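Ectoine dioxygenase (Sphingopyxis alaskensis, PDB 4MHR) catalyses the iron(II)- and 2-oxoglutarate-dependent hydroxylation of L-ectoine to 5-hydroxyectoine, a compatible solute that helps the organism survive osmotic stress. Local coordinates at residues 96-104 and 133-142; 167-178 and 239-250. All coordinates share one frame; numbering follows the deposited sequence.

Contact 1: residues 96-104 and 133-142; sequences EIRSIFEIH and IHQSRLNYKP
The R137 guanidinium takes CZ of F101 over one face and grips S99 through its edge. CZ of F101 sits over the centre of the guanidinium, 3.6 Å from CZ of R137. The two planes are 42° apart, and the group is not stacked parallel on the ring. R137 and F101 run side by side, pointing the same way; a bend at chi3 (68°) turns the guanidinium over CZ. In the guanidinium plane, NH2 of R137 donates to OG of S99 at 2.8 Å. Between these side chains the backbones pair antiparallel: I100 and L138 exchange two N-H...O bonds, and N of Y140 donates to O of R98.

At the other end, S136 reaches the start of helix 103-106. Its OG lies at the edge of the H104 ring, in plane, and shares a hydrogen bond of 2.7 Å with ND1. One face of that imidazole is covered by CG2 of I133, 3.4 Å from the ring centroid, a CH-pi contact. P142 packs CD over one face of the R98 guanidinium, whose NE forms a salt bridge with E91.

Strand 135-141 also carries K141, which binds 2-oxoglutarate, and Q135, which binds L-ectoine and whose NE2 here donates to O of L292. R98 and S99 both face V89 in a classic beta bulge. Strand 97-101 lies between strands 88-90 and 131-141; helix 63-78 packs on I100 and L138.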
loop_
_atom_site.group_PDB
_atom_site.type_symbol
_atom_site.label_atom_id
_atom_site.label_comp_id
_atom_site.label_asym_id
_atom_site.label_seq_id
_atom_site.Cartn_x
_atom_site.Cartn_y
_atom_site.Cartn_z
ATOM N N GLU A 96 -12.133 -12.333 15.713
ATOM C CA GLU A 96 -12.101 -10.850 15.585
ATOM C C GLU A 96 -11.406 -10.472 14.289
ATOM O O GLU A 96 -10.279 -10.963 14.004
ATOM C CB GLU A 96 -11.309 -10.190 16.742
ATOM N N ILE A 97 -12.072 -9.647 13.486
ATOM C CA ILE A 97 -11.563 -9.268 12.146
ATOM C C ILE A 97 -10.349 -8.313 12.285
ATOM O O ILE A 97 -10.318 -7.447 13.164
ATOM C CB ILE A 97 -12.670 -8.693 11.259
ATOM C CG1 ILE A 97 -13.674 -9.792 10.930
ATOM C CG2 ILE A 97 -12.161 -8.210 9.904
ATOM C CD1 ILE A 97 -14.906 -9.318 10.207
ATOM N N ARG A 98 -9.298 -8.598 11.532
ATOM C CA ARG A 98 -8.155 -7.688 11.415
ATOM C C ARG A 98 -8.032 -7.052 10.007
ATOM O O ARG A 98 -7.778 -5.839 9.916
ATOM C CB ARG A 98 -6.878 -8.348 11.812
ATOM C CG ARG A 98 -6.804 -8.676 13.327
ATOM C CD ARG A 98 -6.627 -7.451 14.264
ATOM N NE ARG A 98 -6.921 -7.803 15.672
ATOM C CZ ARG A 98 -8.126 -7.650 16.233
ATOM N NH1 ARG A 98 -9.129 -7.181 15.524
ATOM N NH2 ARG A 98 -8.338 -7.995 17.494
ATOM N N SER A 99 -8.218 -7.854 8.950
ATOM C CA SER A 99 -8.284 -7.386 7.532
ATOM C C SER A 99 -9.386 -8.067 6.685
ATOM O O SER A 99 -9.649 -9.276 6.819
ATOM C CB SER A 99 -6.992 -7.658 6.776
ATOM O OG SER A 99 -5.880 -7.183 7.461
ATOM N N ILE A 100 -9.976 -7.263 5.814
ATOM C CA ILE A 100 -10.830 -7.692 4.712
ATOM C C ILE A 100 -10.174 -7.334 3.337
ATOM O O ILE A 100 -9.972 -6.144 3.034
ATOM C CB ILE A 100 -12.185 -7.024 4.795
ATOM C CG1 ILE A 100 -12.874 -7.218 6.158
ATOM C CG2 ILE A 100 -13.131 -7.553 3.703
ATOM C CD1 ILE A 100 -14.079 -6.302 6.365
ATOM N N PHE A 101 -9.769 -8.353 2.593
ATOM C CA PHE A 101 -9.162 -8.210 1.240
ATOM C C PHE A 101 -10.247 -8.036 0.201
ATOM O O PHE A 101 -11.412 -8.346 0.467
ATOM C CB PHE A 101 -8.311 -9.436 0.900
ATOM C CG PHE A 101 -6.974 -9.460 1.591
ATOM C CD1 PHE A 101 -5.870 -8.852 1.016
ATOM C CD2 PHE A 101 -6.818 -10.067 2.839
ATOM C CE1 PHE A 101 -4.642 -8.879 1.631
ATOM C CE2 PHE A 101 -5.584 -10.070 3.476
ATOM C CZ PHE A 101 -4.487 -9.483 2.868
ATOM N N GLU A 102 -9.897 -7.480 -0.945
ATOM C CA GLU A 102 -10.838 -7.296 -2.057
ATOM C C GLU A 102 -11.963 -6.354 -1.730
ATOM O O GLU A 102 -13.099 -6.449 -2.277
ATOM C CB GLU A 102 -11.382 -8.658 -2.539
ATOM C CG GLU A 102 -10.356 -9.516 -3.229
ATOM C CD GLU A 102 -10.081 -8.927 -4.623
ATOM O OE1 GLU A 102 -11.022 -8.917 -5.447
ATOM O OE2 GLU A 102 -8.967 -8.399 -4.875
ATOM N N ILE A 103 -11.703 -5.386 -0.871
ATOM C CA ILE A 103 -12.769 -4.440 -0.572
ATOM C C ILE A 103 -13.250 -3.626 -1.752
ATOM O O ILE A 103 -14.394 -3.159 -1.771
ATOM C CB ILE A 103 -12.459 -3.423 0.527
ATOM C CG1 ILE A 103 -11.122 -2.711 0.285
ATOM C CG2 ILE A 103 -12.497 -4.075 1.869
ATOM C CD1 ILE A 103 -10.926 -1.564 1.262
ATOM N N HIS A 104 -12.371 -3.412 -2.705
ATOM C CA HIS A 104 -12.738 -2.656 -3.863
ATOM C C HIS A 104 -13.737 -3.460 -4.715
ATOM O O HIS A 104 -14.454 -2.871 -5.489
ATOM C CB HIS A 104 -11.487 -2.293 -4.686
ATOM C CG HIS A 104 -10.894 -3.464 -5.404
ATOM N ND1 HIS A 104 -10.256 -4.496 -4.760
ATOM C CD2 HIS A 104 -10.896 -3.795 -6.716
ATOM C CE1 HIS A 104 -9.851 -5.390 -5.641
ATOM N NE2 HIS A 104 -10.217 -4.978 -6.834
ATOM N N ILE A 133 -6.536 -2.260 -9.902
ATOM C CA ILE A 133 -6.364 -2.626 -8.491
ATOM C C ILE A 133 -5.726 -3.979 -8.373
ATOM O O ILE A 133 -6.343 -4.950 -8.710
ATOM C CB ILE A 133 -7.676 -2.566 -7.679
ATOM C CG1 ILE A 133 -8.282 -1.159 -7.784
ATOM C CG2 ILE A 133 -7.403 -2.924 -6.211
ATOM C CD1 ILE A 133 -7.365 -0.048 -7.293
ATOM N N HIS A 134 -4.454 -4.033 -7.957
ATOM C CA HIS A 134 -3.750 -5.317 -7.771
ATOM C C HIS A 134 -4.275 -6.023 -6.491
ATOM O O HIS A 134 -4.350 -7.224 -6.409
ATOM C CB HIS A 134 -2.231 -5.067 -7.695
ATOM C CG HIS A 134 -1.427 -6.186 -7.100
ATOM N ND1 HIS A 134 -1.060 -7.319 -7.804
ATOM C CD2 HIS A 134 -0.839 -6.296 -5.882
ATOM C CE1 HIS A 134 -0.291 -8.082 -7.045
ATOM N NE2 HIS A 134 -0.145 -7.486 -5.871
ATOM N N GLN A 135 -4.595 -5.247 -5.477
ATOM C CA GLN A 135 -4.995 -5.781 -4.180
ATOM C C GLN A 135 -5.599 -4.637 -3.461
ATOM O O GLN A 135 -5.145 -3.502 -3.631
ATOM C CB GLN A 135 -3.761 -6.221 -3.404
ATOM C CG GLN A 135 -4.061 -6.719 -1.997
ATOM C CD GLN A 135 -2.783 -6.936 -1.222
ATOM O OE1 GLN A 135 -2.356 -6.080 -0.407
ATOM N NE2 GLN A 135 -2.124 -8.037 -1.513
ATOM N N SER A 136 -6.554 -4.904 -2.584
ATOM C CA SER A 136 -7.093 -3.920 -1.644
ATOM C C SER A 136 -7.351 -4.556 -0.286
ATOM O O SER A 136 -7.512 -5.798 -0.185
ATOM C CB SER A 136 -8.359 -3.289 -2.165
ATOM O OG SER A 136 -9.460 -4.180 -2.231
ATOM N N ARG A 137 -7.362 -3.749 0.776
ATOM C CA ARG A 137 -7.636 -4.332 2.120
ATOM C C ARG A 137 -8.180 -3.258 2.972
ATOM O O ARG A 137 -7.655 -2.136 2.921
ATOM C CB ARG A 137 -6.416 -4.766 2.924
ATOM C CG ARG A 137 -5.322 -5.519 2.311
ATOM C CD ARG A 137 -4.035 -5.338 3.127
ATOM N NE ARG A 137 -4.117 -5.977 4.422
ATOM C CZ ARG A 137 -3.211 -6.819 4.932
ATOM N NH1 ARG A 137 -2.105 -7.149 4.264
ATOM N NH2 ARG A 137 -3.421 -7.336 6.139
ATOM N N LEU A 138 -9.148 -3.621 3.805
ATOM C CA LEU A 138 -9.605 -2.797 4.914
ATOM C C LEU A 138 -8.975 -3.409 6.153
ATOM O O LEU A 138 -9.114 -4.632 6.454
ATOM C CB LEU A 138 -11.104 -2.689 4.993
ATOM C CG LEU A 138 -11.650 -2.043 6.291
ATOM C CD1 LEU A 138 -11.161 -0.653 6.570
ATOM C CD2 LEU A 138 -13.162 -2.088 6.334
ATOM N N ASN A 139 -8.190 -2.580 6.825
ATOM C CA ASN A 139 -7.447 -2.991 8.022
ATOM C C ASN A 139 -7.952 -2.326 9.288
ATOM O O ASN A 139 -8.250 -1.122 9.280
ATOM C CB ASN A 139 -5.998 -2.617 7.886
ATOM C CG ASN A 139 -5.353 -3.260 6.697
ATOM O OD1 ASN A 139 -4.746 -2.596 5.822
ATOM N ND2 ASN A 139 -5.471 -4.568 6.642
ATOM N N TYR A 140 -7.969 -3.107 10.368
ATOM C CA TYR A 140 -8.326 -2.647 11.720
ATOM C C TYR A 140 -7.372 -3.240 12.717
ATOM O O TYR A 140 -7.187 -4.468 12.791
ATOM C CB TYR A 140 -9.683 -3.103 12.074
ATOM C CG TYR A 140 -10.080 -2.712 13.468
ATOM C CD1 TYR A 140 -9.951 -3.618 14.556
ATOM C CD2 TYR A 140 -10.566 -1.458 13.710
ATOM C CE1 TYR A 140 -10.328 -3.237 15.822
ATOM C CE2 TYR A 140 -10.927 -1.068 14.971
ATOM C CZ TYR A 140 -10.829 -1.946 16.000
ATOM O OH TYR A 140 -11.227 -1.508 17.207
ATOM N N LYS A 141 -6.713 -2.376 13.458
ATOM C CA LYS A 141 -5.675 -2.796 14.424
ATOM C C LYS A 141 -6.206 -2.234 15.749
ATOM O O LYS A 141 -6.246 -0.991 15.922
ATOM C CB LYS A 141 -4.327 -2.173 14.068
ATOM C CG LYS A 141 -3.275 -2.115 15.184
ATOM C CD LYS A 141 -2.196 -1.062 14.916
ATOM C CE LYS A 141 -0.821 -1.528 15.356
ATOM N NZ LYS A 141 0.238 -0.921 14.489
ATOM N N PRO A 142 -6.693 -3.114 16.627
ATOM C CA PRO A 142 -7.290 -2.594 17.858
ATOM C C PRO A 142 -6.296 -1.907 18.786
ATOM O O PRO A 142 -5.107 -2.138 18.727
ATOM C CB PRO A 142 -7.778 -3.860 18.563
ATOM C CG PRO A 142 -6.779 -4.900 18.124
ATOM C CD PRO A 142 -6.584 -4.589 16.668
HETATM O O HOH W 1 -7.321 -7.681 -2.874
HETATM O O HOH W 2 -8.816 -4.790 -9.815
#

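Contact 2: residues 167-178 and 239-250; sequences MRALSMSVLLAE and GKPGTVILFDCN
G239 opens the segment against L175, whose CD1 lies 3.6 Å from O of G239. K240 starts a type II turn, and its O accepts from both N and OG1 of T243. P241 sets CG 3.6 Å from N of E178. G242 then donates its N-H to O of L175 at 2.6 Å, a short bond.

From T243 the chain runs antiparallel to 169-175. O of T243 accepts from N of L175. V244 rests CG1 against CB of M172. I245 pairs with S173 through two backbone bonds. L246 lies alongside M172, pointing the same way, with CG 4.0 Å from SD. F247 exchanges two bonds with S171 and takes CB of S171 over one ring face, 3.9 Å from the centroid.

D248 accepts from N of N250 through OD2, an Asx turn, and OD2 also forms a salt bridge with R26. A water joins its OD1 to O of A169. N of C249 donates to that same O, and its SG touches CB of M167. The N250 amide bonds S153, H193 and T195; the extended M167 chain only packs on it, CE 3.5 Å from ND2. With M167 cut back to alanine, SD and CE would be gone, and the N250 side chain would probably lose its packing on that side.

This is an antiparallel strand pair of the cupin core, with F247 meeting the iron ligand H253 and S171 touching W158.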
loop_
_atom_site.group_PDB
_atom_site.type_symbol
_atom_site.label_atom_id
_atom_site.label_comp_id
_atom_site.label_asym_id
_atom_site.label_seq_id
_atom_site.Cartn_x
_atom_site.Cartn_y
_atom_site.Cartn_z
ATOM N N MET A 167 9.023 -2.627 -10.934
ATOM C CA MET A 167 8.586 -1.699 -9.864
ATOM C C MET A 167 7.778 -0.599 -10.488
ATOM O O MET A 167 8.329 0.429 -10.837
ATOM C CB MET A 167 9.788 -1.139 -9.113
ATOM C CG MET A 167 10.567 -2.258 -8.393
ATOM S SD MET A 167 11.924 -1.452 -7.573
ATOM C CE MET A 167 12.768 -2.885 -6.920
ATOM N N ARG A 168 6.501 -0.860 -10.690
ATOM C CA ARG A 168 5.604 0.072 -11.356
ATOM C C ARG A 168 4.195 -0.045 -10.753
ATOM O O ARG A 168 3.142 -0.083 -11.414
ATOM C CB ARG A 168 5.663 -0.056 -12.887
ATOM C CG ARG A 168 4.700 0.924 -13.517
ATOM C CD ARG A 168 4.815 1.843 -14.688
ATOM N NE ARG A 168 5.041 1.295 -15.923
ATOM C CZ ARG A 168 4.980 1.847 -17.176
ATOM N NH1 ARG A 168 4.442 2.974 -17.603
ATOM N NH2 ARG A 168 5.496 1.087 -18.104
ATOM N N ALA A 169 4.192 -0.103 -9.417
ATOM C CA ALA A 169 2.990 -0.154 -8.608
ATOM C C ALA A 169 3.145 0.725 -7.406
ATOM O O ALA A 169 4.267 1.010 -6.946
ATOM C CB ALA A 169 2.656 -1.593 -8.162
ATOM N N LEU A 170 2.020 1.163 -6.866
ATOM C CA LEU A 170 2.069 1.911 -5.628
ATOM C C LEU A 170 0.900 1.628 -4.725
ATOM O O LEU A 170 -0.195 1.147 -5.186
ATOM C CB LEU A 170 2.144 3.374 -5.892
ATOM C CG LEU A 170 1.036 4.032 -6.635
ATOM C CD1 LEU A 170 -0.103 4.402 -5.723
ATOM C CD2 LEU A 170 1.580 5.340 -7.145
ATOM N N SER A 171 1.111 1.901 -3.441
ATOM C CA SER A 171 0.030 1.730 -2.460
ATOM C C SER A 171 -0.460 3.049 -1.945
ATOM O O SER A 171 0.323 4.032 -1.786
ATOM C CB SER A 171 0.525 0.910 -1.288
ATOM O OG SER A 171 0.994 -0.329 -1.816
ATOM N N MET A 172 -1.756 3.135 -1.766
ATOM C CA MET A 172 -2.324 4.246 -1.004
ATOM C C MET A 172 -3.065 3.816 0.279
ATOM O O MET A 172 -3.941 2.930 0.234
ATOM C CB MET A 172 -3.283 4.996 -1.854
ATOM C CG MET A 172 -2.756 5.326 -3.183
ATOM S SD MET A 172 -3.650 6.711 -3.875
ATOM C CE MET A 172 -3.039 6.572 -5.514
ATOM N N SER A 173 -2.698 4.417 1.425
ATOM C CA SER A 173 -3.342 4.158 2.712
ATOM C C SER A 173 -4.220 5.356 3.036
ATOM O O SER A 173 -3.711 6.459 3.216
ATOM C CB SER A 173 -2.299 3.875 3.802
ATOM O OG SER A 173 -2.986 3.620 5.037
ATOM N N VAL A 174 -5.546 5.197 2.991
ATOM C CA VAL A 174 -6.472 6.278 3.382
ATOM C C VAL A 174 -6.814 6.069 4.852
ATOM O O VAL A 174 -7.439 5.050 5.212
ATOM C CB VAL A 174 -7.768 6.155 2.584
ATOM C CG1 VAL A 174 -8.765 7.228 2.926
ATOM C CG2 VAL A 174 -7.484 6.065 1.138
ATOM N N LEU A 175 -6.364 6.979 5.698
ATOM C CA LEU A 175 -6.550 6.835 7.160
ATOM C C LEU A 175 -8.020 7.053 7.559
ATOM O O LEU A 175 -8.667 7.972 7.093
ATOM C CB LEU A 175 -5.677 7.784 7.947
ATOM C CG LEU A 175 -4.203 7.775 7.607
ATOM C CD1 LEU A 175 -3.527 8.731 8.578
ATOM C CD2 LEU A 175 -3.581 6.402 7.676
ATOM N N LEU A 176 -8.561 6.112 8.312
ATOM C CA LEU A 176 -9.981 6.156 8.744
ATOM C C LEU A 176 -10.113 6.348 10.236
ATOM O O LEU A 176 -11.178 6.643 10.726
ATOM C CB LEU A 176 -10.699 4.903 8.347
ATOM C CG LEU A 176 -10.789 4.645 6.826
ATOM C CD1 LEU A 176 -11.278 3.253 6.549
ATOM C CD2 LEU A 176 -11.716 5.621 6.179
ATOM N N ALA A 177 -9.010 6.209 10.943
ATOM C CA ALA A 177 -8.894 6.559 12.340
ATOM C C ALA A 177 -7.586 7.286 12.374
ATOM O O ALA A 177 -6.622 6.876 11.639
ATOM C CB ALA A 177 -8.784 5.319 13.184
ATOM N N GLU A 178 -7.531 8.301 13.229
ATOM C CA GLU A 178 -6.316 9.119 13.415
ATOM C C GLU A 178 -5.091 8.270 13.706
ATOM O O GLU A 178 -5.137 7.384 14.586
ATOM C CB GLU A 178 -6.450 10.124 14.590
ATOM C CG GLU A 178 -5.110 10.699 15.119
ATOM C CD GLU A 178 -4.773 12.116 14.666
ATOM O OE1 GLU A 178 -5.714 12.908 14.480
ATOM O OE2 GLU A 178 -3.561 12.450 14.501
ATOM N N GLY A 239 -1.602 11.622 10.617
ATOM C CA GLY A 239 -2.628 12.477 10.115
ATOM C C GLY A 239 -3.995 12.129 10.616
ATOM O O GLY A 239 -4.207 11.089 11.194
ATOM N N LYS A 240 -4.925 13.030 10.359
ATOM C CA LYS A 240 -6.329 12.791 10.738
ATOM C C LYS A 240 -7.005 11.918 9.687
ATOM O O LYS A 240 -6.496 11.756 8.551
ATOM C CB LYS A 240 -7.068 14.126 10.888
ATOM C CG LYS A 240 -7.034 14.992 9.643
ATOM C CD LYS A 240 -7.880 16.240 9.820
ATOM C CE LYS A 240 -8.153 16.913 8.486
ATOM N NZ LYS A 240 -6.912 17.516 7.940
ATOM N N PRO A 241 -8.137 11.342 10.056
ATOM C CA PRO A 241 -8.861 10.543 9.116
ATOM C C PRO A 241 -9.080 11.282 7.783
ATOM O O PRO A 241 -9.322 12.501 7.750
ATOM C CB PRO A 241 -10.189 10.306 9.844
ATOM C CG PRO A 241 -9.832 10.333 11.287
ATOM C CD PRO A 241 -8.830 11.409 11.372
ATOM N N GLY A 242 -8.938 10.551 6.673
ATOM C CA GLY A 242 -9.054 11.164 5.345
ATOM C C GLY A 242 -7.699 11.495 4.703
ATOM O O GLY A 242 -7.606 11.572 3.493
ATOM N N THR A 243 -6.666 11.595 5.515
ATOM C CA THR A 243 -5.248 11.693 5.047
ATOM C C THR A 243 -4.839 10.473 4.248
ATOM O O THR A 243 -5.207 9.355 4.599
ATOM C CB THR A 243 -4.247 11.883 6.237
ATOM O OG1 THR A 243 -4.586 13.047 6.980
ATOM C CG2 THR A 243 -2.773 12.007 5.758
ATOM N N VAL A 244 -4.128 10.689 3.132
ATOM C CA VAL A 244 -3.702 9.595 2.267
ATOM C C VAL A 244 -2.221 9.537 2.212
ATOM O O VAL A 244 -1.562 10.572 1.983
ATOM C CB VAL A 244 -4.233 9.721 0.853
ATOM C CG1 VAL A 244 -3.977 8.421 0.051
ATOM C CG2 VAL A 244 -5.725 9.934 0.879
ATOM N N ILE A 245 -1.680 8.379 2.527
ATOM C CA ILE A 245 -0.226 8.153 2.536
ATOM C C ILE A 245 0.036 7.308 1.303
ATOM O O ILE A 245 -0.583 6.237 1.144
ATOM C CB ILE A 245 0.296 7.439 3.798
ATOM C CG1 ILE A 245 0.026 8.313 5.009
ATOM C CG2 ILE A 245 1.772 7.259 3.683
ATOM C CD1 ILE A 245 0.280 7.572 6.288
ATOM N N LEU A 246 0.822 7.841 0.358
ATOM C CA LEU A 246 1.053 7.110 -0.914
ATOM C C LEU A 246 2.498 6.602 -0.886
ATOM O O LEU A 246 3.435 7.372 -0.558
ATOM C CB LEU A 246 0.992 8.005 -2.103
ATOM C CG LEU A 246 -0.288 8.465 -2.709
ATOM C CD1 LEU A 246 -0.871 9.552 -1.825
ATOM C CD2 LEU A 246 -0.024 8.963 -4.097
ATOM N N PHE A 247 2.708 5.351 -1.223
ATOM C CA PHE A 247 4.090 4.837 -1.222
ATOM C C PHE A 247 4.400 3.855 -2.337
ATOM O O PHE A 247 3.538 3.053 -2.763
ATOM C CB PHE A 247 4.527 4.390 0.161
ATOM C CG PHE A 247 3.726 3.304 0.791
ATOM C CD1 PHE A 247 2.568 3.591 1.472
ATOM C CD2 PHE A 247 4.169 1.962 0.754
ATOM C CE1 PHE A 247 1.820 2.579 2.081
ATOM C CE2 PHE A 247 3.440 0.929 1.382
ATOM C CZ PHE A 247 2.277 1.230 2.074
ATOM N N ASP A 248 5.630 3.988 -2.858
ATOM C CA ASP A 248 6.166 3.133 -3.896
ATOM C C ASP A 248 6.156 1.682 -3.433
ATOM O O ASP A 248 6.427 1.368 -2.251
ATOM C CB ASP A 248 7.573 3.557 -4.232
ATOM C CG ASP A 248 8.210 2.679 -5.291
ATOM O OD1 ASP A 248 7.911 2.866 -6.499
ATOM O OD2 ASP A 248 9.019 1.808 -4.894
ATOM N N CYS A 249 5.868 0.802 -4.377
ATOM C CA CYS A 249 5.848 -0.620 -4.117
ATOM C C CYS A 249 7.068 -1.225 -3.426
ATOM O O CYS A 249 6.910 -2.164 -2.650
ATOM C CB CYS A 249 5.612 -1.397 -5.424
ATOM S SG CYS A 249 6.922 -1.246 -6.640
ATOM N N ASN A 250 8.248 -0.634 -3.618
ATOM C CA ASN A 250 9.443 -1.172 -3.065
ATOM C C ASN A 250 9.968 -0.428 -1.815
ATOM O O ASN A 250 11.101 -0.645 -1.401
ATOM C CB ASN A 250 10.522 -1.228 -4.133
ATOM C CG ASN A 250 11.767 -2.006 -3.661
ATOM O OD1 ASN A 250 11.693 -3.142 -3.176
ATOM N ND2 ASN A 250 12.893 -1.387 -3.805
HETATM O O HOH W 3 5.495 3.685 -7.230
#

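How the contacts relate
Contacts 1 and 2 belong to one seven-stranded antiparallel sheet, with centres 13 Å apart. Strand 264-273 lies between them, with 131-141 on one side and 169-175 on the other. The two contacts touch directly where CD1 of L138 packs on CD1 of L176, 3.9 Å away. Helix 63-78 reaches both, through L77 and A73 at contact 1 and L69 and Q70 at contact 2. Along the chain, contact 1 closes before contact 2 opens, and all four segments belong to the PhyH domain. One sheet thus carries the ectoine- and 2-oxoglutarate-binding residues at contact 1. At contact 2 it packs on W158, important for ectoine stabilization, and on the iron ligand H253.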